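Local coordinates for bifunctional thiamine biosynthesis protein ThiDN (Methanocaldococcus jannaschii DSM 2661, PDB 2PHP) that probably makes thiamine phosphate by joining a thiazole phosphate to a pyrimidine diphosphate, and probably also makes that diphosphate by phosphorylating hydroxymethylpyrimidine and its phosphate in a separate kinase section, at residues Ala114-Asp119 with Cys138-Gly143; Asp146-Arg151 with Arg161-Asp166. All coordinates share one frame; numbering follows the deposited sequence.

Interaction 1. Residues Ala114-Asp119 with Cys138-Gly143; sequences AVSSFD and CEKFGG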
# COMPACT_ATOMS: atom_id res chain seq x y z
N ALA B 114 -24.36 22.05 14.28
CA ALA B 114 -25.69 21.57 14.59
C ALA B 114 -25.44 20.11 14.94
O ALA B 114 -24.90 19.36 14.13
CB ALA B 114 -26.59 21.67 13.37
N VAL B 115 -25.83 19.72 16.15
CA VAL B 115 -25.62 18.36 16.63
C VAL B 115 -26.91 17.69 17.07
O VAL B 115 -27.80 18.32 17.63
CB VAL B 115 -24.64 18.36 17.84
CG1 VAL B 115 -24.26 16.94 18.21
CG2 VAL B 115 -23.41 19.19 17.51
N SER B 116 -27.01 16.39 16.80
CA SER B 116 -28.16 15.60 17.18
C SER B 116 -27.65 14.19 17.46
O SER B 116 -26.49 13.88 17.18
CB SER B 116 -29.21 15.59 16.07
OG SER B 116 -30.38 14.92 16.49
N SER B 117 -28.50 13.34 18.01
CA SER B 117 -28.07 11.99 18.34
C SER B 117 -29.21 10.98 18.48
O SER B 117 -30.37 11.30 18.24
CB SER B 117 -27.26 12.03 19.63
OG SER B 117 -28.04 12.60 20.67
N PHE B 118 -28.84 9.76 18.85
CA PHE B 118 -29.79 8.67 19.07
C PHE B 118 -29.20 7.72 20.10
O PHE B 118 -27.98 7.72 20.33
CB PHE B 118 -30.10 7.93 17.76
CG PHE B 118 -28.94 7.15 17.21
CD1 PHE B 118 -28.67 5.86 17.67
CD2 PHE B 118 -28.11 7.70 16.24
CE1 PHE B 118 -27.58 5.13 17.16
CE2 PHE B 118 -27.03 6.99 15.73
CZ PHE B 118 -26.77 5.70 16.19
N ASP B 119 -30.05 6.91 20.72
CA ASP B 119 -29.64 5.97 21.76
C ASP B 119 -29.82 4.53 21.33
O ASP B 119 -30.95 4.07 21.13
CB ASP B 119 -30.47 6.22 23.03
CG ASP B 119 -29.97 5.43 24.23
OD1 ASP B 119 -29.44 4.31 24.05
OD2 ASP B 119 -30.11 5.93 25.36
N CYS B 138 -32.49 12.91 13.03
CA CYS B 138 -32.94 13.97 12.15
C CYS B 138 -34.33 14.49 12.56
O CYS B 138 -34.55 15.70 12.60
CB CYS B 138 -32.93 13.49 10.69
SG CYS B 138 -31.24 13.29 10.01
N GLU B 139 -35.25 13.59 12.88
CA GLU B 139 -36.60 14.00 13.29
C GLU B 139 -36.49 14.83 14.57
O GLU B 139 -37.24 15.78 14.76
CB GLU B 139 -37.49 12.78 13.53
CG GLU B 139 -37.60 11.84 12.33
CD GLU B 139 -38.62 10.73 12.53
OE1 GLU B 139 -38.70 10.17 13.64
OE2 GLU B 139 -39.34 10.41 11.55
N LYS B 140 -35.54 14.47 15.43
CA LYS B 140 -35.34 15.18 16.68
C LYS B 140 -34.76 16.58 16.45
O LYS B 140 -35.03 17.51 17.22
CB LYS B 140 -34.39 14.39 17.58
CG LYS B 140 -34.02 15.10 18.87
CD LYS B 140 -32.81 14.45 19.56
CE LYS B 140 -33.13 13.11 20.22
NZ LYS B 140 -33.51 12.03 19.26
N PHE B 141 -33.98 16.73 15.39
CA PHE B 141 -33.36 18.01 15.06
C PHE B 141 -34.23 18.85 14.13
O PHE B 141 -34.06 20.07 14.04
CB PHE B 141 -32.00 17.76 14.39
CG PHE B 141 -31.28 19.01 13.97
CD1 PHE B 141 -30.69 19.84 14.92
CD2 PHE B 141 -31.18 19.34 12.62
CE1 PHE B 141 -30.01 21.00 14.53
CE2 PHE B 141 -30.50 20.50 12.23
CZ PHE B 141 -29.91 21.32 13.18
N GLY B 142 -35.16 18.20 13.44
CA GLY B 142 -36.04 18.91 12.53
C GLY B 142 -35.34 19.10 11.19
O GLY B 142 -35.63 20.05 10.45
N GLY B 143 -34.42 18.19 10.88
CA GLY B 143 -33.67 18.25 9.64
C GLY B 143 -32.38 17.46 9.76
O GLY B 143 -32.23 16.65 10.68
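A beta-alpha-beta unit holds this contact: strand 115-117 runs beside the last turn of helix 129-141, which leads back to strand 147-150. Phe-141 and Lys-140 of the helix end reach down to the strand, each with CG anti to the backbone N. The ring tip of Phe-141 meets the methyl of Ala-114, with Phe-141 CZ 3.3 Å from Ala-114 CB, a close apolar touch made obliquely to the ring. The CB of Phe-141 rests against Ser-116, 3.9 Å from its OG. That hydroxyl, itself anti to the backbone N (chi1 -175°), is bonded to the carbonyl O of Ala-137, one turn back in the helix. The unit belongs to the ThiN section of the protein, and 115-117 is the outermost strand at this side of the chain's large sheet. Lys-140 lies alongside, its CD 3.9 Å from Ser-116 OG. Bends at chi3 and chi4 bring Lys-140 NZ to Ser-117 O, a weak hydrogen bond of 3.4 Å. Past Phe-141 the helix stops: Gly-142 is the first residue to leave helical angles, with phi 83°. Cys-138 O takes the N-H groups of both Gly-142 and Gly-143, closing the last turn.

Interaction 2. Residues Asp146-Arg151 with Arg161-Asp166; sequences DIIYDR and RVLGRD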
# COMPACT_ATOMS: atom_id res chain seq x y z
N ASP B 146 -25.15 18.75 11.30
CA ASP B 146 -23.78 18.60 10.85
C ASP B 146 -23.22 17.33 11.47
O ASP B 146 -22.35 16.67 10.90
CB ASP B 146 -22.92 19.77 11.34
CG ASP B 146 -23.34 21.09 10.74
OD1 ASP B 146 -23.19 21.26 9.52
OD2 ASP B 146 -23.82 21.95 11.51
N ILE B 147 -23.73 16.99 12.64
CA ILE B 147 -23.25 15.83 13.38
C ILE B 147 -24.34 14.98 14.00
O ILE B 147 -25.32 15.49 14.56
CB ILE B 147 -22.31 16.30 14.52
CG1 ILE B 147 -21.12 17.06 13.94
CG2 ILE B 147 -21.87 15.11 15.35
CD1 ILE B 147 -20.21 17.68 14.98
N ILE B 148 -24.16 13.67 13.88
CA ILE B 148 -25.05 12.69 14.46
C ILE B 148 -24.11 11.77 15.21
O ILE B 148 -23.24 11.12 14.62
CB ILE B 148 -25.82 11.89 13.39
CG1 ILE B 148 -26.81 12.80 12.66
CG2 ILE B 148 -26.59 10.75 14.05
CD1 ILE B 148 -27.68 12.08 11.67
N TYR B 149 -24.24 11.73 16.53
CA TYR B 149 -23.38 10.88 17.33
C TYR B 149 -24.24 10.00 18.21
O TYR B 149 -25.44 10.18 18.29
CB TYR B 149 -22.46 11.76 18.20
CG TYR B 149 -23.13 12.35 19.43
CD1 TYR B 149 -23.26 11.61 20.61
CD2 TYR B 149 -23.62 13.66 19.43
CE1 TYR B 149 -23.85 12.15 21.75
CE2 TYR B 149 -24.21 14.21 20.56
CZ TYR B 149 -24.33 13.46 21.72
OH TYR B 149 -24.91 14.00 22.84
N ASP B 150 -23.61 9.02 18.84
CA ASP B 150 -24.30 8.13 19.76
C ASP B 150 -23.25 7.67 20.75
O ASP B 150 -22.06 7.57 20.41
CB ASP B 150 -24.97 6.96 19.03
CG ASP B 150 -24.00 5.85 18.67
OD1 ASP B 150 -23.16 6.04 17.76
OD2 ASP B 150 -24.08 4.77 19.30
N ARG B 151 -23.67 7.43 21.99
CA ARG B 151 -22.74 7.04 23.04
C ARG B 151 -22.33 5.57 23.06
O ARG B 151 -21.69 5.11 24.02
CB ARG B 151 -23.29 7.48 24.40
CG ARG B 151 -23.46 9.00 24.50
CD ARG B 151 -23.44 9.52 25.94
NE ARG B 151 -24.77 9.86 26.46
CZ ARG B 151 -25.66 8.98 26.92
NH1 ARG B 151 -25.37 7.68 26.93
NH2 ARG B 151 -26.84 9.40 27.37
N ARG B 161 -20.61 11.07 13.66
CA ARG B 161 -20.75 11.02 12.22
C ARG B 161 -20.93 12.44 11.68
O ARG B 161 -21.85 13.16 12.09
CB ARG B 161 -21.94 10.12 11.86
CG ARG B 161 -21.84 8.74 12.51
CD ARG B 161 -23.10 7.91 12.38
NE ARG B 161 -22.96 6.61 13.05
CZ ARG B 161 -23.08 6.43 14.36
NH1 ARG B 161 -23.36 7.45 15.17
NH2 ARG B 161 -22.89 5.22 14.87
N VAL B 162 -20.03 12.85 10.79
CA VAL B 162 -20.06 14.18 10.18
C VAL B 162 -20.71 14.08 8.79
O VAL B 162 -20.28 13.29 7.95
CB VAL B 162 -18.62 14.75 10.06
CG1 VAL B 162 -18.64 16.11 9.39
CG2 VAL B 162 -17.98 14.86 11.46
N LEU B 163 -21.75 14.88 8.56
CA LEU B 163 -22.47 14.87 7.29
C LEU B 163 -22.28 16.18 6.53
O LEU B 163 -21.89 17.19 7.11
CB LEU B 163 -23.97 14.63 7.52
CG LEU B 163 -24.41 13.35 8.25
CD1 LEU B 163 -24.10 13.45 9.73
CD2 LEU B 163 -25.91 13.14 8.07
N GLY B 164 -22.58 16.17 5.23
CA GLY B 164 -22.42 17.37 4.43
C GLY B 164 -22.92 17.17 3.01
O GLY B 164 -23.37 16.08 2.66
N ARG B 165 -22.82 18.22 2.19
CA ARG B 165 -23.28 18.15 0.81
C ARG B 165 -22.43 17.23 -0.05
O ARG B 165 -22.95 16.53 -0.93
CB ARG B 165 -23.33 19.56 0.21
CG ARG B 165 -24.32 20.48 0.92
CD ARG B 165 -24.97 21.47 -0.02
NE ARG B 165 -25.33 22.71 0.66
CZ ARG B 165 -24.53 23.36 1.51
NH1 ARG B 165 -23.32 22.89 1.78
NH2 ARG B 165 -24.96 24.46 2.11
N ASP B 166 -21.12 17.23 0.19
CA ASP B 166 -20.20 16.35 -0.52
C ASP B 166 -19.01 16.02 0.37
O ASP B 166 -18.83 16.63 1.43
CB ASP B 166 -19.73 16.96 -1.85
CG ASP B 166 -19.08 18.31 -1.68
OD1 ASP B 166 -18.18 18.46 -0.82
OD2 ASP B 166 -19.47 19.23 -2.43
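Strands 147-150 and 159-164 form an antiparallel beta hairpin inside the large mixed sheet of the ThiN section. Three backbone bonds join the two segments. Ile-148 and Arg-161 are a hydrogen-bonded pair: Ile-148 N gives to Arg-161 O at 3.0 Å, in the carbonyl plane, and Arg-161 N gives to Ile-148 O at 2.8 Å, from above the carbonyl plane of Ile-148. The bond from Leu-163 N to Asp-146 O, 3.0 Å, is nearly straight (170° at the hydrogen), though the donor sits above the carbonyl plane. Between them Ile-147 and Val-162 are a non-hydrogen-bonded pair, with both side chains packed on helix 167-185. Ile-148, on the other face, packs on helix 129-141, and its CG1 touches Leu-163 CD1 at 4.0 Å.

The side chain of Arg-161 also lies on this second face. It is extended from CG to NE and runs past Ile-148 O to reach Asp-150. Arg-161 NH1 and NH2 both hold Asp-150 OD1, end-on, each at 3.0 Å. OD1 is almost in the guanidinium plane but is met from above the carboxylate plane; the two planes are 39° apart. The other oxygen, OD2, is taken by Arg-120 NE and by the backbone N of Gly-152. An alanine in place of Arg-161 removes both these donors to OD1 and the salt bridge, and would probably leave that oxygen poorly satisfied and weaken the pairing near Asp-150.

Both oxygens of Asp-146 also have partners: OD1 pairs with Lys-173 NZ and OD2 accepts from Ala-114 N. Arg-161 NH2 and Arg-120 NH2 lie close, so the buried carboxylate of Asp-150 probably offsets two like charges and is likely to stay ionised.

From the N terminus, strand 115-117 comes first. Interaction 1 closes the loop that runs from it through helix 129-141. Interaction 2 then opens at Asp-146 and closes the shorter hairpin loop to strand 159-164. The two are in series: neither nests in the other and they do not cross. They meet at strand 147-150, which lies between strands 115-117 and 159-164 in the sheet. Ser-116 N bonds to Ile-147 O at 2.9 Å, and Ser-117 CB packs on Tyr-149 O. Together they tie helix 129-141 and the outermost strand 115-117 to the inner strands of the sheet. Interaction 2 runs on into helix 167-185.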